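PDB 3K9D: aldehyde dehydrogenase from Listeria monocytogenes, which probably oxidises aldehyde or oxo groups of its substrates, with NAD or NADP as the electron acceptor. Local coordinates for residues L94-D97 / V102-V105. Residues are numbered along the deposited sequence; the frame is centred on the assembly and turned at random.
Sequences LKED and VMEV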
# COMPACT_ATOMS: atom_id res chain seq x y z
N LEU A 94 0.60 20.74 -0.09
CA LEU A 94 1.87 20.43 -0.72
C LEU A 94 2.00 21.09 -2.09
O LEU A 94 3.05 21.63 -2.42
CB LEU A 94 2.04 18.91 -0.85
CG LEU A 94 2.02 18.03 0.41
CD1 LEU A 94 2.08 16.57 0.01
CD2 LEU A 94 3.15 18.36 1.37
N LYS A 95 0.93 21.03 -2.88
CA LYS A 95 1.00 21.41 -4.28
C LYS A 95 -0.27 22.13 -4.67
O LYS A 95 -1.35 21.78 -4.19
CB LYS A 95 1.14 20.16 -5.14
CG LYS A 95 2.53 19.87 -5.64
CD LYS A 95 2.58 18.52 -6.36
CE LYS A 95 1.57 18.43 -7.50
NZ LYS A 95 1.72 17.16 -8.27
N GLU A 96 -0.14 23.14 -5.53
CA GLU A 96 -1.26 23.88 -6.10
C GLU A 96 -1.04 24.00 -7.60
O GLU A 96 -0.43 24.97 -8.07
CB GLU A 96 -1.38 25.27 -5.47
CG GLU A 96 -1.81 25.29 -4.01
CD GLU A 96 -1.46 26.60 -3.32
OE1 GLU A 96 -2.04 27.65 -3.69
OE2 GLU A 96 -0.62 26.56 -2.40
N ASP A 97 -1.51 23.01 -8.36
CA ASP A 97 -1.42 23.05 -9.82
C ASP A 97 -2.57 23.87 -10.38
O ASP A 97 -3.71 23.43 -10.36
CB ASP A 97 -1.40 21.62 -10.40
CG ASP A 97 -1.19 21.59 -11.91
OD1 ASP A 97 -0.72 20.55 -12.42
OD2 ASP A 97 -1.50 22.59 -12.60
N VAL A 102 -5.83 21.44 -9.76
CA VAL A 102 -5.78 20.37 -8.76
C VAL A 102 -4.77 20.75 -7.66
O VAL A 102 -3.60 21.00 -7.93
CB VAL A 102 -5.35 19.01 -9.38
CG1 VAL A 102 -5.28 17.91 -8.31
CG2 VAL A 102 -6.28 18.58 -10.51
N MET A 103 -5.25 20.80 -6.42
CA MET A 103 -4.39 21.03 -5.26
C MET A 103 -4.17 19.70 -4.55
O MET A 103 -5.03 18.82 -4.61
CB MET A 103 -5.05 22.02 -4.29
CG MET A 103 -5.54 23.31 -4.95
SD MET A 103 -5.89 24.63 -3.76
CE MET A 103 -7.39 24.06 -2.97
N GLU A 104 -3.02 19.56 -3.89
CA GLU A 104 -2.70 18.34 -3.13
C GLU A 104 -2.37 18.68 -1.67
O GLU A 104 -1.61 19.62 -1.40
CB GLU A 104 -1.54 17.56 -3.77
CG GLU A 104 -1.81 17.08 -5.18
CD GLU A 104 -0.76 16.13 -5.72
OE1 GLU A 104 0.02 15.54 -4.94
OE2 GLU A 104 -0.72 15.97 -6.96
N VAL A 105 -2.94 17.90 -0.76
CA VAL A 105 -2.83 18.11 0.69
C VAL A 105 -2.44 16.78 1.32
O VAL A 105 -3.09 15.76 1.08
CB VAL A 105 -4.19 18.61 1.31
CG1 VAL A 105 -4.15 18.63 2.86
CG2 VAL A 105 -4.57 19.98 0.78
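A bend at chi3 (56°) carries the ammonium of K95 over the carboxylate of E104, whose own chain runs extended beyond CG on the same face of a β-hairpin. The two side chains lie side by side and point the same way, CB 4.0 Å from CB; they bow apart, then meet again where CE and NZ of K95 come up to the carboxylate. There NZ of K95 meets OE2 of E104 at 3.0 Å from above the carboxylate plane, a salt bridge. The length of lysine and glutamate lets the charges pair beyond the backbone, K95 being exposed.

The hairpin belongs to an arm projecting from the body of the aldehyde dehydrogenase fold. Segments 94-97 and 102-105, of strands 92-97 and 102-116, run antiparallel at 175°, with a classic β-bulge: L94 and K95 both face E104. The carbonyl O of E104 therefore takes two backbone donors, N of L94 at 2.8 Å and N of K95 at a longer 3.3 Å, while N of E104 bonds O of K95 at 2.8 Å. V102 and V105, β-branched and buried, favour the extended backbone, and strand 440-447 pairs with the other edge of 102-105 through M103 with I445 and V105 with R443. On the face away from K95 and E104, E96 and M103 form a non-hydrogen-bonded pair, CG of E96 4.1 Å from SD of M103. The flexible end of M103 leads away from E96's strand, and M103 and V105 pack on A389 of the second subunit.

Toward the turn, D97 and V102 form a hydrogen-bonded pair. With CG of D97 anti to the backbone N (chi1 -176°), OD2 accepts from N of K100, tying the strand end to the loop. N of D97 bonds O of V102 at 2.9 Å, and N of V102 reaches O of D97 at 3.0 Å in the carbonyl plane.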